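Local coordinates for protein fructuronate-tagaturonate epimerase UxaE from Cohnella laeviribosi in complex with 1 glycerol (PDB 6IL9) that probably interconverts D-fructuronate and D-tagaturonate, as a zinc-binding sugar-acid epimerase built on a TIM barrel, at residues A[15-19]-A[32-36]; A[89-95]-A[361-367]; A[214-220]-A[232-237]; A[307-311]-A[405-409]. The contacts are given in a common frame with arbitrary orientation. Residues are numbered along the deposited sequence.

Contact 1 (A[15-19]-A[32-36])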
# COMPACT_ATOMS: atom_id res chain seq x y z
N GLN A 15 -4.07 -31.77 -19.05
CA GLN A 15 -2.83 -31.17 -19.54
C GLN A 15 -2.76 -29.67 -19.27
O GLN A 15 -1.86 -29.00 -19.78
CB GLN A 15 -2.68 -31.45 -21.04
CG GLN A 15 -2.53 -32.95 -21.35
CD GLN A 15 -3.02 -33.35 -22.74
OE1 GLN A 15 -3.58 -32.53 -23.47
NE2 GLN A 15 -2.82 -34.61 -23.10
N VAL A 16 -3.66 -29.14 -18.45
CA VAL A 16 -3.73 -27.71 -18.14
C VAL A 16 -3.59 -27.52 -16.64
O VAL A 16 -4.22 -28.25 -15.86
CB VAL A 16 -5.05 -27.10 -18.65
CG1 VAL A 16 -5.24 -25.69 -18.12
CG2 VAL A 16 -5.09 -27.10 -20.16
N HIS A 17 -2.79 -26.53 -16.23
CA HIS A 17 -2.61 -26.27 -14.81
C HIS A 17 -3.89 -25.76 -14.17
O HIS A 17 -4.49 -24.78 -14.64
CB HIS A 17 -1.49 -25.24 -14.60
CG HIS A 17 -1.20 -24.99 -13.16
ND1 HIS A 17 -0.65 -25.95 -12.33
CD2 HIS A 17 -1.42 -23.90 -12.38
CE1 HIS A 17 -0.53 -25.45 -11.11
NE2 HIS A 17 -0.98 -24.21 -11.11
N VAL A 18 -4.31 -26.41 -13.09
CA VAL A 18 -5.47 -26.01 -12.30
C VAL A 18 -4.96 -25.52 -10.96
O VAL A 18 -4.14 -26.19 -10.33
CB VAL A 18 -6.46 -27.18 -12.10
CG1 VAL A 18 -7.62 -26.74 -11.23
CG2 VAL A 18 -6.97 -27.68 -13.44
N TYR A 19 -5.45 -24.37 -10.53
CA TYR A 19 -5.06 -23.86 -9.23
C TYR A 19 -5.87 -24.60 -8.17
O TYR A 19 -7.10 -24.49 -8.16
CB TYR A 19 -5.28 -22.35 -9.15
CG TYR A 19 -4.30 -21.59 -10.03
CD1 TYR A 19 -2.98 -21.41 -9.62
CD2 TYR A 19 -4.68 -21.09 -11.26
CE1 TYR A 19 -2.07 -20.72 -10.43
CE2 TYR A 19 -3.78 -20.39 -12.07
CZ TYR A 19 -2.48 -20.21 -11.65
OH TYR A 19 -1.59 -19.53 -12.45
N GLN A 32 -13.57 -22.86 -11.36
CA GLN A 32 -12.18 -22.98 -10.94
C GLN A 32 -11.35 -22.05 -11.80
O GLN A 32 -11.82 -21.51 -12.80
CB GLN A 32 -11.68 -24.42 -11.05
CG GLN A 32 -11.60 -24.93 -12.47
CD GLN A 32 -11.30 -26.41 -12.53
OE1 GLN A 32 -11.60 -27.16 -11.59
NE2 GLN A 32 -10.68 -26.85 -13.62
N MET A 33 -10.08 -21.87 -11.40
CA MET A 33 -9.13 -21.07 -12.16
C MET A 33 -8.03 -21.96 -12.71
O MET A 33 -7.60 -22.92 -12.06
CB MET A 33 -8.50 -19.97 -11.28
CG MET A 33 -7.71 -18.94 -12.05
SD MET A 33 -7.10 -17.54 -11.04
CE MET A 33 -8.71 -17.19 -10.21
N ILE A 34 -7.59 -21.65 -13.93
CA ILE A 34 -6.56 -22.40 -14.62
C ILE A 34 -5.55 -21.43 -15.19
O ILE A 34 -5.75 -20.21 -15.21
CB ILE A 34 -7.15 -23.28 -15.76
CG1 ILE A 34 -7.75 -22.37 -16.84
CG2 ILE A 34 -8.19 -24.24 -15.21
CD1 ILE A 34 -8.04 -23.10 -18.16
N LYS A 35 -4.45 -21.98 -15.70
CA LYS A 35 -3.50 -21.19 -16.47
C LYS A 35 -3.16 -21.95 -17.74
O LYS A 35 -2.79 -23.12 -17.67
CB LYS A 35 -2.23 -20.90 -15.67
CG LYS A 35 -1.29 -19.96 -16.41
CD LYS A 35 -0.16 -19.52 -15.51
CE LYS A 35 0.76 -18.53 -16.21
NZ LYS A 35 1.90 -18.24 -15.29
N ALA A 36 -3.31 -21.29 -18.89
CA ALA A 36 -2.98 -21.89 -20.18
C ALA A 36 -2.29 -20.87 -21.07
O ALA A 36 -2.78 -19.75 -21.22
CB ALA A 36 -4.22 -22.44 -20.87

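Contact 2 (A[89-95]-A[361-367])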
# COMPACT_ATOMS: atom_id res chain seq x y z
N LYS A 89 -10.18 -1.14 14.05
CA LYS A 89 -8.87 -0.69 14.52
C LYS A 89 -8.25 -1.58 15.60
O LYS A 89 -7.23 -1.19 16.19
CB LYS A 89 -8.98 0.76 15.01
CG LYS A 89 -10.01 0.99 16.09
CD LYS A 89 -10.31 2.48 16.28
CE LYS A 89 -11.45 2.92 15.41
NZ LYS A 89 -11.78 4.36 15.62
N GLN A 90 -8.79 -2.78 15.85
CA GLN A 90 -8.30 -3.63 16.94
C GLN A 90 -7.62 -4.90 16.46
O GLN A 90 -7.78 -5.97 17.05
CB GLN A 90 -9.44 -3.99 17.88
CG GLN A 90 -9.62 -2.99 18.97
CD GLN A 90 -8.35 -2.74 19.74
OE1 GLN A 90 -7.65 -3.68 20.18
NE2 GLN A 90 -8.02 -1.48 19.91
N SER A 91 -6.82 -4.81 15.41
CA SER A 91 -6.12 -5.97 14.88
C SER A 91 -4.91 -5.48 14.11
O SER A 91 -4.68 -4.27 13.98
CB SER A 91 -7.04 -6.82 13.99
OG SER A 91 -7.53 -6.03 12.91
N ALA A 92 -4.12 -6.42 13.60
CA ALA A 92 -2.98 -6.10 12.76
C ALA A 92 -3.37 -6.12 11.29
O ALA A 92 -4.13 -6.98 10.85
CB ALA A 92 -1.84 -7.09 13.01
N THR A 93 -2.86 -5.15 10.52
CA THR A 93 -3.09 -5.10 9.08
C THR A 93 -1.77 -4.81 8.38
O THR A 93 -0.89 -4.13 8.91
CB THR A 93 -4.15 -4.03 8.68
OG1 THR A 93 -3.84 -2.77 9.30
CG2 THR A 93 -5.58 -4.46 9.11
N ILE A 94 -1.62 -5.35 7.17
CA ILE A 94 -0.45 -5.03 6.36
C ILE A 94 -0.95 -4.59 4.99
O ILE A 94 -1.81 -5.25 4.39
CB ILE A 94 0.54 -6.20 6.25
CG1 ILE A 94 1.71 -5.77 5.36
CG2 ILE A 94 -0.13 -7.48 5.74
CD1 ILE A 94 2.98 -6.59 5.54
N GLY A 95 -0.42 -3.47 4.50
CA GLY A 95 -0.75 -3.00 3.17
C GLY A 95 0.17 -3.66 2.17
O GLY A 95 1.40 -3.58 2.31
N GLY A 361 1.37 -5.37 18.79
CA GLY A 361 0.92 -6.07 17.60
C GLY A 361 -0.24 -5.43 16.88
O GLY A 361 -0.78 -6.03 15.93
N ARG A 362 -0.65 -4.23 17.28
CA ARG A 362 -1.82 -3.54 16.73
C ARG A 362 -1.35 -2.34 15.90
O ARG A 362 -1.22 -1.23 16.41
CB ARG A 362 -2.73 -3.07 17.86
CG ARG A 362 -4.08 -2.57 17.40
CD ARG A 362 -4.89 -2.13 18.60
NE ARG A 362 -4.38 -0.92 19.23
CZ ARG A 362 -4.85 0.30 18.98
NH1 ARG A 362 -5.83 0.46 18.09
NH2 ARG A 362 -4.34 1.35 19.61
N PHE A 363 -1.10 -2.58 14.62
CA PHE A 363 -0.45 -1.59 13.78
C PHE A 363 -1.00 -1.74 12.37
O PHE A 363 -1.67 -2.71 12.04
CB PHE A 363 1.07 -1.78 13.77
CG PHE A 363 1.51 -3.18 13.38
CD1 PHE A 363 1.40 -3.63 12.06
CD2 PHE A 363 2.02 -4.06 14.33
CE1 PHE A 363 1.78 -4.93 11.71
CE2 PHE A 363 2.42 -5.36 13.98
CZ PHE A 363 2.29 -5.80 12.68
N HIS A 364 -0.67 -0.76 11.53
CA HIS A 364 -0.72 -0.90 10.09
C HIS A 364 0.66 -0.59 9.54
O HIS A 364 1.28 0.40 9.93
CB HIS A 364 -1.75 0.05 9.46
CG HIS A 364 -1.98 -0.21 8.01
ND1 HIS A 364 -2.49 -1.40 7.55
CD2 HIS A 364 -1.73 0.55 6.91
CE1 HIS A 364 -2.57 -1.36 6.23
NE2 HIS A 364 -2.11 -0.19 5.82
N VAL A 365 1.15 -1.45 8.64
CA VAL A 365 2.40 -1.21 7.92
C VAL A 365 2.09 -1.27 6.43
O VAL A 365 1.42 -2.20 5.98
CB VAL A 365 3.47 -2.24 8.30
CG1 VAL A 365 4.70 -2.09 7.40
CG2 VAL A 365 3.86 -2.10 9.77
N LYS A 366 2.58 -0.29 5.66
CA LYS A 366 2.34 -0.26 4.22
C LYS A 366 3.59 -0.61 3.44
O LYS A 366 4.70 -0.17 3.77
CB LYS A 366 1.85 1.12 3.76
CG LYS A 366 0.49 1.48 4.28
CD LYS A 366 -0.19 2.52 3.39
CE LYS A 366 -1.45 3.00 4.09
NZ LYS A 366 -2.21 3.97 3.25
N THR A 367 3.41 -1.44 2.41
CA THR A 367 4.41 -1.76 1.41
C THR A 367 3.80 -1.60 0.02
O THR A 367 2.58 -1.65 -0.15
CB THR A 367 4.95 -3.20 1.53
OG1 THR A 367 3.97 -4.12 1.02
CG2 THR A 367 5.28 -3.55 2.98

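Contact 3 (A[214-220]-A[232-237])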
# COMPACT_ATOMS: atom_id res chain seq x y z
N TYR A 214 -7.88 26.84 21.92
CA TYR A 214 -6.65 26.07 22.13
C TYR A 214 -6.04 26.37 23.48
O TYR A 214 -5.57 25.46 24.17
CB TYR A 214 -5.66 26.34 21.00
CG TYR A 214 -5.96 25.50 19.79
CD1 TYR A 214 -5.58 24.17 19.74
CD2 TYR A 214 -6.66 26.01 18.71
CE1 TYR A 214 -5.86 23.38 18.65
CE2 TYR A 214 -6.96 25.22 17.60
CZ TYR A 214 -6.54 23.91 17.59
OH TYR A 214 -6.81 23.09 16.50
N GLU A 215 -6.04 27.64 23.90
CA GLU A 215 -5.40 27.97 25.16
C GLU A 215 -6.17 27.38 26.34
O GLU A 215 -5.56 26.84 27.28
CB GLU A 215 -5.23 29.48 25.28
CG GLU A 215 -4.15 30.00 24.35
CD GLU A 215 -4.24 31.48 24.12
OE1 GLU A 215 -3.71 31.95 23.08
OE2 GLU A 215 -4.82 32.18 24.97
N ALA A 216 -7.51 27.44 26.30
CA ALA A 216 -8.30 26.89 27.39
C ALA A 216 -8.14 25.38 27.52
O ALA A 216 -8.33 24.82 28.61
CB ALA A 216 -9.78 27.24 27.20
N LYS A 217 -7.80 24.71 26.43
CA LYS A 217 -7.69 23.25 26.44
C LYS A 217 -6.28 22.75 26.71
O LYS A 217 -6.12 21.69 27.33
CB LYS A 217 -8.20 22.69 25.10
CG LYS A 217 -8.18 21.19 24.99
CD LYS A 217 -8.81 20.73 23.68
CE LYS A 217 -8.86 19.21 23.58
NZ LYS A 217 -9.52 18.79 22.31
N TYR A 218 -5.24 23.47 26.27
CA TYR A 218 -3.87 22.97 26.31
C TYR A 218 -2.88 23.82 27.09
O TYR A 218 -1.91 23.28 27.60
CB TYR A 218 -3.29 22.83 24.89
CG TYR A 218 -4.03 21.88 23.99
CD1 TYR A 218 -3.77 20.51 24.01
CD2 TYR A 218 -5.00 22.35 23.11
CE1 TYR A 218 -4.45 19.64 23.17
CE2 TYR A 218 -5.69 21.49 22.27
CZ TYR A 218 -5.41 20.14 22.31
OH TYR A 218 -6.10 19.28 21.48
N LEU A 219 -3.08 25.14 27.17
CA LEU A 219 -2.01 26.01 27.65
C LEU A 219 -1.62 25.68 29.09
O LEU A 219 -2.46 25.62 29.98
CB LEU A 219 -2.44 27.48 27.54
CG LEU A 219 -1.34 28.47 27.91
CD1 LEU A 219 -0.17 28.30 26.98
CD2 LEU A 219 -1.87 29.90 27.84
N ASP A 220 -0.32 25.45 29.29
CA ASP A 220 0.25 25.17 30.62
C ASP A 220 -0.40 23.95 31.26
O ASP A 220 -0.41 23.82 32.49
CB ASP A 220 0.13 26.39 31.53
CG ASP A 220 0.91 27.58 31.01
OD1 ASP A 220 1.97 27.36 30.38
OD2 ASP A 220 0.47 28.73 31.21
N PHE A 232 2.13 21.35 27.43
CA PHE A 232 2.09 22.42 26.44
C PHE A 232 2.34 23.74 27.14
O PHE A 232 1.56 24.16 27.99
CB PHE A 232 0.74 22.45 25.71
CG PHE A 232 0.47 21.22 24.90
CD1 PHE A 232 -0.14 20.13 25.49
CD2 PHE A 232 0.83 21.17 23.57
CE1 PHE A 232 -0.39 18.99 24.75
CE2 PHE A 232 0.58 20.03 22.81
CZ PHE A 232 -0.04 18.94 23.41
N ASP A 233 3.45 24.39 26.78
CA ASP A 233 3.62 25.79 27.12
C ASP A 233 3.19 26.63 25.91
O ASP A 233 2.83 26.10 24.86
CB ASP A 233 5.06 26.07 27.55
CG ASP A 233 6.07 25.81 26.45
OD1 ASP A 233 5.67 25.37 25.36
OD2 ASP A 233 7.27 26.04 26.68
N ALA A 234 3.22 27.95 26.06
CA ALA A 234 2.71 28.81 25.00
C ALA A 234 3.47 28.62 23.70
O ALA A 234 2.87 28.52 22.63
CB ALA A 234 2.75 30.28 25.45
N ALA A 235 4.80 28.54 23.78
CA ALA A 235 5.61 28.46 22.57
C ALA A 235 5.32 27.18 21.78
O ALA A 235 5.21 27.22 20.55
CB ALA A 235 7.10 28.55 22.92
N THR A 236 5.22 26.04 22.47
CA THR A 236 4.93 24.80 21.76
C THR A 236 3.49 24.79 21.23
O THR A 236 3.25 24.38 20.09
CB THR A 236 5.18 23.60 22.66
OG1 THR A 236 4.42 23.73 23.87
CG2 THR A 236 6.66 23.51 23.02
N LEU A 237 2.54 25.25 22.04
CA LEU A 237 1.14 25.30 21.62
C LEU A 237 0.96 26.18 20.38
O LEU A 237 0.31 25.77 19.41
CB LEU A 237 0.26 25.81 22.76
CG LEU A 237 -1.25 25.90 22.48
CD1 LEU A 237 -1.78 24.55 22.01
CD2 LEU A 237 -2.05 26.38 23.68

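Contact 4 (A[307-311]-A[405-409])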
# COMPACT_ATOMS: atom_id res chain seq x y z
N GLY A 307 14.02 10.84 11.97
CA GLY A 307 14.84 10.10 11.01
C GLY A 307 14.24 10.11 9.62
O GLY A 307 13.43 10.97 9.27
N GLU A 308 14.64 9.13 8.80
CA GLU A 308 14.11 9.04 7.45
C GLU A 308 13.67 7.62 7.11
O GLU A 308 14.35 6.65 7.44
CB GLU A 308 15.13 9.49 6.40
CG GLU A 308 15.63 10.90 6.59
CD GLU A 308 16.60 11.27 5.50
OE1 GLU A 308 16.22 11.16 4.31
OE2 GLU A 308 17.74 11.66 5.82
N PHE A 309 12.54 7.54 6.41
CA PHE A 309 11.97 6.30 5.87
C PHE A 309 11.95 6.44 4.36
O PHE A 309 10.92 6.80 3.78
CB PHE A 309 10.53 6.06 6.40
CG PHE A 309 10.46 5.44 7.77
CD1 PHE A 309 10.88 6.14 8.90
CD2 PHE A 309 9.91 4.18 7.93
CE1 PHE A 309 10.79 5.55 10.17
CE2 PHE A 309 9.82 3.58 9.18
CZ PHE A 309 10.27 4.27 10.30
N GLN A 310 13.09 6.17 3.71
CA GLN A 310 13.18 6.24 2.26
C GLN A 310 12.79 4.91 1.63
O GLN A 310 12.89 3.85 2.25
CB GLN A 310 14.59 6.61 1.82
CG GLN A 310 15.00 8.02 2.20
CD GLN A 310 16.32 8.41 1.59
OE1 GLN A 310 16.71 7.88 0.56
NE2 GLN A 310 17.01 9.35 2.22
N LYS A 311 12.35 4.98 0.37
CA LYS A 311 12.00 3.78 -0.37
C LYS A 311 13.20 2.85 -0.53
O LYS A 311 14.30 3.29 -0.87
CB LYS A 311 11.47 4.13 -1.76
CG LYS A 311 10.23 5.00 -1.77
CD LYS A 311 9.12 4.39 -0.94
CE LYS A 311 7.80 5.14 -1.18
NZ LYS A 311 6.83 4.93 -0.09
N TYR A 405 9.90 10.99 -5.94
CA TYR A 405 10.23 10.31 -4.69
C TYR A 405 11.51 10.92 -4.15
O TYR A 405 12.47 11.09 -4.91
CB TYR A 405 10.39 8.81 -4.92
CG TYR A 405 9.11 8.16 -5.38
CD1 TYR A 405 8.19 7.69 -4.45
CD2 TYR A 405 8.80 8.05 -6.72
CE1 TYR A 405 7.01 7.11 -4.85
CE2 TYR A 405 7.61 7.47 -7.13
CZ TYR A 405 6.71 7.00 -6.18
OH TYR A 405 5.52 6.42 -6.55
N HIS A 406 11.52 11.26 -2.87
CA HIS A 406 12.70 11.86 -2.25
C HIS A 406 13.65 10.76 -1.80
O HIS A 406 13.32 9.99 -0.90
CB HIS A 406 12.32 12.75 -1.07
CG HIS A 406 13.52 13.31 -0.36
ND1 HIS A 406 14.22 14.40 -0.83
CD2 HIS A 406 14.17 12.90 0.75
CE1 HIS A 406 15.23 14.65 -0.02
NE2 HIS A 406 15.23 13.76 0.95
N VAL A 407 14.82 10.69 -2.44
CA VAL A 407 15.84 9.71 -2.08
C VAL A 407 17.20 10.40 -2.06
O VAL A 407 17.40 11.44 -2.69
CB VAL A 407 15.86 8.52 -3.07
CG1 VAL A 407 14.55 7.71 -2.98
CG2 VAL A 407 16.09 9.01 -4.51
N THR A 408 18.14 9.82 -1.32
CA THR A 408 19.51 10.33 -1.30
C THR A 408 20.47 9.35 -1.97
O THR A 408 21.64 9.25 -1.58
CB THR A 408 19.96 10.64 0.13
OG1 THR A 408 19.74 9.50 0.97
CG2 THR A 408 19.18 11.84 0.69
N THR A 409 19.98 8.64 -2.98
CA THR A 409 20.75 7.64 -3.71
C THR A 409 22.09 8.17 -4.18
O THR A 409 22.19 9.25 -4.76
CB THR A 409 19.93 7.21 -4.92
OG1 THR A 409 18.58 6.97 -4.51
CG2 THR A 409 20.52 5.98 -5.57
O HOH W 1 16.93 13.53 3.05
O HOH W 2 19.84 6.81 0.02
O HOH W 3 11.86 7.62 -0.64

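Contact 1 (A[15-19]-A[32-36])
Two backbone hydrogen bonds carry this antiparallel pairing, each 3.0 Å long: Lys35 N donates to His17 O, and Tyr19 N donates to Met33 O in a nearly linear bond. They flank the non-hydrogen-bonded pair Val18–Ile34, whose CA atoms come to 4.4 Å. The acceptor His17 O also receives a CA-H...O contact from Ile34 CA at 3.2 Å. Ile34 hydrogen-bonds instead through its backbone to Tyr41 on the next strand, and Ser22 bonds both Tyr19 O and Met33 N through its hydroxyl. Beyond the backbone, Tyr19 OH lies 3.4 Å from Lys35 CD, and both polar ends are satisfied by Glu469, through a hydrogen bond to the tyrosine and a salt bridge to the lysine. Val16 CG1 packs on Ile34 CD1 at 3.8 Å, and Val18 CG2 on Ile34 CG2 at 4.1 Å. Met33 SD lies 5.0 Å from the centroid of the Tyr19 ring, an oblique Met-aromatic contact. The two segments belong to the beta hairpin of strands 17-26 and 29-36, at the margin of a five-stranded antiparallel sheet; helix 2-12 covers the Val18 and Ile34 side, strand 39-45 continues the sheet, and helix 135-149 meets Tyr19 and Met33.

Contact 2 (A[89-95]-A[361-367])
Backbone hydrogen bonds run in parallel register between strands 93-95 and 363-367: Thr93 N to Phe363 O (3.1 Å), a weak bond from Val365 N to Thr93 O (3.4 Å), Gly95 N to Val365 O (2.7 Å) and Thr367 N to Gly95 O (2.9 Å). This pairing of the first and last strands closes the eight-stranded TIM barrel, and strands 117-124 and 339-342 continue the sheet beyond them. Side chains add polar bonds. Thr93 OG1 and His364 ND1 are hydrogen-bonded at 2.6 Å, Thr367 OG1 donates to Gly95 O at 2.9 Å, and Arg362 NH1 reaches Lys89 O at 2.9 Å while its NH2 forms a salt bridge with Asp334. Apolar contact is slighter, with Ala92 CB over one face of the Phe363 ring, 4.3 Å from CZ. Lys366, on the same face of the sheet as His364, sends its ammonium to Asp158, Asp160 and Glu269, and its side chain lies about 4 Å from a bound glycerol and about 6 Å from the zinc ion.

Contact 3 (A[214-220]-A[232-237])
Helix 208-218 ends at Tyr218, and Leu219 is the first residue to leave helical backbone angles; Asp220 then takes positive phi (58°), turning the chain into strand 221-225. This strand and strand 228-232 form a two-stranded antiparallel hairpin between two helices, so the contact joins the end of one helix to the start of the next. The backbones come nearest at Asp220 and Asp233, whose CA atoms are 4.9 Å apart, and Asp220 N makes a short but bent, weak hydrogen bond to Phe232 O (2.6 Å, 127°). Helix 234-259 starts directly after Asp233, its N-cap residue.

Among the side chains, Leu237 is the most heavily covered. Its CD1 lies 3.7 Å from Tyr218 CB, and its CD2 lies 3.7 Å from Tyr214 O and 4.0 Å from Leu219 CB, so one leucine of the second helix packs against the last turn of the first. Tyr218 points its ring edge at the face of Phe232 in a T-shaped stack, with centroids 5.1 Å apart and planes at 66°, while its hydroxyl bonds Glu290 on helix 281-293. Leu219 CD1 reaches Ala234 CB at 3.8 Å. The N-cap is closed by Asp233 OD1, which accepts from Thr236 N at 3.0 Å and from Thr236 OG1 at 2.5 Å.

Contact 4 (A[307-311]-A[405-409])
Tyr405 opens the segment with a loose approach to Lys311, whose CE lies 4.2 Å from Tyr405 CD1; the two polar ends go elsewhere, Tyr405 OH to Tyr442 and Lys311 NZ to Ser344 and a bound glycerol. His406 is joined to the other loop through solvent at two points. One water accepts from Lys311 N (2.9 Å) and donates to His406 O (2.8 Å); another donates to Glu308 OE1 (2.8 Å) and hydrogen-bonds His406 NE2 (2.7 Å). At Val407 the backbone comes close to the Gln310 amide, with Val407 CA 3.3 Å from Gln310 OE1. Thr408 then supplies the direct bonds: its N donates to Gln310 OE1 at 3.1 Å, and its OG1 accepts from Gln310 NE2 at 3.0 Å. The same NE2 also donates to Glu308 OE1 at 2.9 Å, which ties the Gln310 amide to its own loop. Gln436 of helix 432-440 gives OE1 a further donor. The contact thus joins the loop after barrel strand 300-302 to the loop after helix 384-402. With one glutamine amide and bridging waters doing most of the work, it is held by directional polar bonds and has little apolar interface beside the glycerol site.

Contacts 2 and 4 lie nearest the zinc site formed by His161, Asp273 and His343: the side chains of Lys366 in contact 2 and Lys311 in contact 4 each come within about 6 Å of the metal, and both approach the bound glycerol. Their centres are about 22 Å apart and their nearest atoms about 7 Å, and their segments alternate along the chain. Contact 3 falls within the sequence spanned by contact 2, yet its centre is about 32 Å from that of contact 2. Contact 1 belongs to a separate antiparallel sheet, its centre about 33 Å from contact 2 and 64 Å from contact 3, across the centre of the chain.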